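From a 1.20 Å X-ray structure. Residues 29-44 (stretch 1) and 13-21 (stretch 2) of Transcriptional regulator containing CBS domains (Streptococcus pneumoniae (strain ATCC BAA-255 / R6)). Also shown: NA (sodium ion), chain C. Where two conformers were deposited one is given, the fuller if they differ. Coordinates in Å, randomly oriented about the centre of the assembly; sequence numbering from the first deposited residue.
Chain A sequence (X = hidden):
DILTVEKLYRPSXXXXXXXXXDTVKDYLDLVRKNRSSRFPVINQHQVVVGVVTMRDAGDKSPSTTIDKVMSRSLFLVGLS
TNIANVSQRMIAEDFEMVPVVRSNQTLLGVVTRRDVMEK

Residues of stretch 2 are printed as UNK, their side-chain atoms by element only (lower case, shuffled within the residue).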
# COMPACT_ATOMS: atom_id res chain seq x y z
N ASP A 29 -7.14 4.78 -13.35
CA ASP A 29 -6.12 4.71 -14.42
C ASP A 29 -4.92 3.88 -13.93
O ASP A 29 -4.37 3.10 -14.74
CB ASP A 29 -5.66 6.11 -14.84
CG ASP A 29 -6.72 6.96 -15.52
OD1 ASP A 29 -7.73 6.38 -15.99
OD2 ASP A 29 -6.53 8.19 -15.58
N LEU A 30 -4.50 4.08 -12.68
CA LEU A 30 -3.32 3.34 -12.14
C LEU A 30 -3.66 1.85 -12.05
O LEU A 30 -2.77 1.01 -12.31
CB LEU A 30 -2.92 3.90 -10.78
CG LEU A 30 -1.57 3.42 -10.27
CD1 LEU A 30 -0.45 3.84 -11.20
CD2 LEU A 30 -1.31 3.92 -8.87
N VAL A 31 -4.91 1.53 -11.71
CA VAL A 31 -5.31 0.10 -11.63
C VAL A 31 -5.08 -0.56 -13.00
O VAL A 31 -4.53 -1.67 -13.05
CB VAL A 31 -6.77 -0.04 -11.19
CG1 VAL A 31 -7.28 -1.47 -11.37
CG2 VAL A 31 -6.98 0.43 -9.76
N ARG A 32 -5.44 0.12 -14.08
CA ARG A 32 -5.28 -0.52 -15.42
C ARG A 32 -3.82 -0.53 -15.87
O ARG A 32 -3.42 -1.48 -16.55
CB ARG A 32 -6.22 0.17 -16.41
CG ARG A 32 -7.66 0.04 -15.94
CD ARG A 32 -8.67 0.09 -17.05
NE ARG A 32 -8.49 -1.04 -17.94
CZ ARG A 32 -9.16 -1.19 -19.07
NH1 ARG A 32 -10.05 -0.28 -19.43
NH2 ARG A 32 -8.93 -2.23 -19.84
N LYS A 33 -3.04 0.47 -15.50
CA LYS A 33 -1.62 0.51 -15.91
C LYS A 33 -0.80 -0.51 -15.12
O LYS A 33 0.10 -1.13 -15.72
CB LYS A 33 -1.04 1.92 -15.72
CG LYS A 33 -1.40 2.91 -16.81
CD LYS A 33 -0.70 4.24 -16.65
CE LYS A 33 -0.77 5.10 -17.89
NZ LYS A 33 0.17 6.24 -17.82
N ASN A 34 -1.15 -0.72 -13.85
CA ASN A 34 -0.31 -1.56 -12.95
C ASN A 34 -0.92 -2.93 -12.66
O ASN A 34 -0.20 -3.78 -12.12
CB ASN A 34 -0.04 -0.82 -11.64
CG ASN A 34 0.88 0.38 -11.81
OD1 ASN A 34 0.98 0.96 -12.89
ND2 ASN A 34 1.57 0.74 -10.74
N ARG A 35 -2.19 -3.11 -13.00
CA ARG A 35 -2.84 -4.44 -12.80
C ARG A 35 -2.87 -4.79 -11.31
O ARG A 35 -2.77 -5.97 -10.99
CB ARG A 35 -2.09 -5.57 -13.52
CG ARG A 35 -1.79 -5.31 -14.99
CD ARG A 35 -3.05 -5.11 -15.82
NE ARG A 35 -2.71 -4.89 -17.21
CZ ARG A 35 -2.48 -5.86 -18.08
NH1 ARG A 35 -2.57 -7.12 -17.71
NH2 ARG A 35 -2.16 -5.55 -19.33
N SER A 36 -3.03 -3.78 -10.46
CA SER A 36 -3.14 -3.92 -8.98
C SER A 36 -4.27 -2.98 -8.55
O SER A 36 -4.51 -2.01 -9.29
CB SER A 36 -1.86 -3.58 -8.26
OG SER A 36 -0.82 -4.51 -8.54
N SER A 37 -4.87 -3.21 -7.39
CA SER A 37 -6.03 -2.35 -7.00
C SER A 37 -5.93 -1.81 -5.57
O SER A 37 -6.89 -1.14 -5.14
CB SER A 37 -7.32 -3.10 -7.17
OG SER A 37 -7.34 -4.24 -6.32
N ARG A 38 -4.86 -2.09 -4.86
CA ARG A 38 -4.70 -1.60 -3.47
C ARG A 38 -3.39 -0.83 -3.40
O ARG A 38 -2.33 -1.41 -3.65
CB ARG A 38 -4.78 -2.75 -2.47
CG ARG A 38 -6.09 -3.51 -2.58
CD ARG A 38 -6.31 -4.52 -1.48
NE ARG A 38 -7.63 -5.11 -1.64
CZ ARG A 38 -8.16 -6.02 -0.84
NH1 ARG A 38 -7.47 -6.46 0.21
NH2 ARG A 38 -9.37 -6.48 -1.07
N PHE A 39 -3.50 0.45 -3.10
CA PHE A 39 -2.28 1.30 -3.11
C PHE A 39 -2.14 2.12 -1.84
O PHE A 39 -3.14 2.60 -1.28
CB PHE A 39 -2.30 2.29 -4.27
CG PHE A 39 -2.38 1.63 -5.62
CD1 PHE A 39 -1.27 1.02 -6.17
CD2 PHE A 39 -3.56 1.60 -6.34
CE1 PHE A 39 -1.34 0.39 -7.40
CE2 PHE A 39 -3.63 0.99 -7.57
CZ PHE A 39 -2.53 0.38 -8.10
N PRO A 40 -0.89 2.37 -1.38
CA PRO A 40 -0.67 3.33 -0.29
C PRO A 40 -0.92 4.74 -0.83
O PRO A 40 -0.70 5.03 -1.99
CB PRO A 40 0.80 3.14 0.07
CG PRO A 40 1.45 2.67 -1.24
CD PRO A 40 0.38 1.82 -1.91
N VAL A 41 -1.33 5.61 0.09
CA VAL A 41 -1.58 7.04 -0.23
C VAL A 41 -0.66 7.91 0.63
O VAL A 41 -0.61 7.70 1.84
CB VAL A 41 -3.04 7.42 0.03
CG1 VAL A 41 -3.29 8.83 -0.44
CG2 VAL A 41 -4.00 6.45 -0.65
N ILE A 42 0.01 8.87 -0.02
CA ILE A 42 0.92 9.78 0.72
C ILE A 42 0.43 11.23 0.66
O ILE A 42 -0.23 11.63 -0.29
CB ILE A 42 2.35 9.70 0.18
CG1 ILE A 42 2.44 10.08 -1.30
CG2 ILE A 42 2.95 8.33 0.47
CD1 ILE A 42 3.86 10.24 -1.84
N ASN A 43 0.81 11.98 1.68
CA ASN A 43 0.55 13.43 1.65
C ASN A 43 1.76 14.15 1.05
O ASN A 43 2.72 13.48 0.59
CB ASN A 43 0.15 13.96 3.04
CG ASN A 43 1.27 13.89 4.06
OD1 ASN A 43 2.42 13.64 3.71
ND2 ASN A 43 0.94 14.14 5.31
N GLN A 44 1.73 15.48 1.06
CA GLN A 44 2.81 16.29 0.42
C GLN A 44 4.12 16.23 1.23
O GLN A 44 5.13 16.76 0.74
CB GLN A 44 2.35 17.73 0.22
CG GLN A 44 2.13 18.50 1.52
CD GLN A 44 1.63 19.90 1.27
OE1 GLN A 44 2.14 20.66 0.44
NE2 GLN A 44 0.63 20.30 2.05
N UNK A 13 7.60 3.28 -6.90
CA UNK A 13 7.42 3.56 -8.35
C UNK A 13 7.15 2.28 -9.15
O UNK A 13 6.56 2.40 -10.24
c UNK A 13 8.62 4.31 -8.91
c UNK A 13 10.50 2.65 -9.51
c UNK A 13 9.88 3.55 -8.72
n UNK A 13 10.66 3.69 -7.59
c UNK A 13 11.71 2.91 -7.69
n UNK A 13 11.64 2.26 -8.86
N UNK A 14 7.57 1.12 -8.64
CA UNK A 14 7.35 -0.16 -9.37
C UNK A 14 5.91 -0.63 -9.14
O UNK A 14 5.21 -0.95 -10.12
c UNK A 14 10.60 -2.17 -8.50
o UNK A 14 10.04 -3.25 -8.15
c UNK A 14 8.26 -1.28 -8.86
o UNK A 14 11.83 -1.98 -8.40
c UNK A 14 9.74 -1.03 -9.03
N UNK A 15 5.49 -0.65 -7.87
CA UNK A 15 4.17 -1.19 -7.48
C UNK A 15 3.04 -0.19 -7.75
O UNK A 15 1.95 -0.58 -8.24
c UNK A 15 2.49 -3.41 -5.78
c UNK A 15 1.91 -1.25 -4.98
c UNK A 15 0.66 -1.72 -4.60
c UNK A 15 2.85 -2.10 -5.56
o UNK A 15 -0.90 -3.52 -4.46
c UNK A 15 4.18 -1.57 -6.00
c UNK A 15 1.25 -3.89 -5.41
c UNK A 15 0.33 -3.05 -4.81
N UNK A 16 3.29 1.07 -7.44
CA UNK A 16 2.26 2.12 -7.58
C UNK A 16 1.95 2.80 -6.26
O UNK A 16 1.99 2.15 -5.20
N UNK A 17 1.61 4.07 -6.34
CA UNK A 17 1.17 4.80 -5.14
C UNK A 17 0.29 5.95 -5.61
O UNK A 17 0.35 6.35 -6.78
c UNK A 17 4.45 8.51 -6.31
c UNK A 17 4.06 6.17 -5.97
c UNK A 17 4.73 7.20 -6.62
c UNK A 17 2.84 7.77 -4.70
c UNK A 17 2.35 5.34 -4.31
c UNK A 17 3.51 8.80 -5.35
c UNK A 17 3.10 6.44 -5.01
N UNK A 18 -0.53 6.44 -4.69
CA UNK A 18 -1.36 7.63 -4.98
C UNK A 18 -1.05 8.75 -3.99
O UNK A 18 -0.52 8.48 -2.92
c UNK A 18 -3.72 7.52 -7.26
c UNK A 18 -3.31 6.54 -6.18
c UNK A 18 -4.40 5.55 -5.89
c UNK A 18 -2.83 7.26 -4.91
N UNK A 19 -1.31 9.97 -4.44
CA UNK A 19 -1.19 11.15 -3.56
C UNK A 19 -2.59 11.48 -3.05
O UNK A 19 -3.59 11.22 -3.78
n UNK A 19 5.06 12.37 -6.41
c UNK A 19 3.75 12.57 -6.48
c UNK A 19 -0.55 12.31 -4.31
c UNK A 19 1.63 13.19 -5.31
n UNK A 19 3.11 12.32 -7.61
c UNK A 19 0.89 12.00 -4.70
n UNK A 19 3.10 12.99 -5.41
N UNK A 20 -2.69 12.03 -1.84
CA UNK A 20 -4.04 12.25 -1.28
C UNK A 20 -4.80 13.29 -2.12
O UNK A 20 -6.05 13.29 -2.05
c UNK A 20 -3.42 13.88 0.53
o UNK A 20 -3.79 13.51 2.85
c UNK A 20 -3.94 12.51 0.22
c UNK A 20 -3.41 14.30 1.98
o UNK A 20 -3.04 15.44 2.23
N UNK A 21 -4.08 14.11 -2.90
CA UNK A 21 -4.66 15.14 -3.80
C UNK A 21 -4.90 14.60 -5.22
O UNK A 21 -5.44 15.35 -6.05
c UNK A 21 -3.94 17.18 -2.51
o UNK A 21 -2.45 15.98 -3.99
c UNK A 21 -3.80 16.41 -3.80
NA NA C . 1.86 -4.25 -11.19
O HOH W 1 3.15 -2.35 -11.53
O HOH W 2 1.44 -3.21 -9.13
O HOH W 3 3.84 13.81 -2.57
O HOH W 4 -0.92 16.56 0.98
O HOH W 5 -1.89 15.09 5.43
O HOH W 6 0.53 -6.21 -10.67

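Position 13 carries one carbon and then a five-membered ring of three carbons and two nitrogens; its CA-to-CB bond points away from stretch 1 and the side chain stays out of contact: His 13. At position 14, three carbons in a row end in two oxygens. Here too the CA-to-CB bond points away and the side chain makes no contact; the third carbon carrying two oxygens settles Glu 14.

Position 15 has one carbon and a six-carbon ring bearing one oxygen. Its CA-to-CB bond points away, yet the ring swings back, and its oxygen lies 2.7 Å from Arg 38 O. This is Tyr 15, whose OH donates a hydrogen bond to that carbonyl at the ring edge. The ring packs obliquely on Phe 39, with CE2 3.7 Å from Phe 39 CD1.

Position 16 has no side-chain atoms. It follows the helix with positive phi, and an ideal CB would lie 2.7 Å from Phe 39 CE1 and 2.8 Å from Asn 34 ND2, besides jamming against the preceding carbonyl. Backbone and neighbours alike leave room only for Gly 16.

At position 17 one carbon leads to a ring of six carbons with no heteroatom. CB lies 4.2 Å from Pro 40 CG, and the ring meets Ile 42. The residue is Phe 17, with CE2 3.8 Å from Ile 42 CD1.

Position 18 holds four carbons forked at the second, close to Leu 30, Phe 39 and Val 41. The fork identifies Leu 18; its CD1 is 4.1 Å from Phe 39 CD2.

Position 19 extends through three carbons, one near Ile 42, and a nitrogen to a carbon carrying two more nitrogens, the guanidinium of Arg 19. Its CG is 4.2 Å from Ile 42 CG1.

Position 20 again has three carbons, the third carrying two oxygens; CB lies 3.8 Å from Val 41 CG1, and an oxygen approaches Asn 43 CB. This is Glu 20, whose OE2 accepts a hydrogen bond from a water that in turn accepts one from Gln 44 N. Position 21 has one carbon bearing an oxygen and a carbon, out of contact with stretch 1: Thr 21.

Parallel strand pairing organises the contact. Leu 18 N donates to Pro 40 O (3.1 Å), Ile 42 N to Leu 18 O (3.0 Å) and Glu 20 N to Ile 42 O (2.9 Å). Val 41 and Leu 18 share one sheet face, Ile 42 and Arg 19 the other. At the helix end, Asn 34 ND2 donates to Tyr 15 O (2.9 Å). Asn 34 O coordinates the sodium ion, and waters on the ion donate to Glu 14 O and Tyr 15 O, linking the stretches.

Stretch 2, residues 13-21: HEYGFLRET
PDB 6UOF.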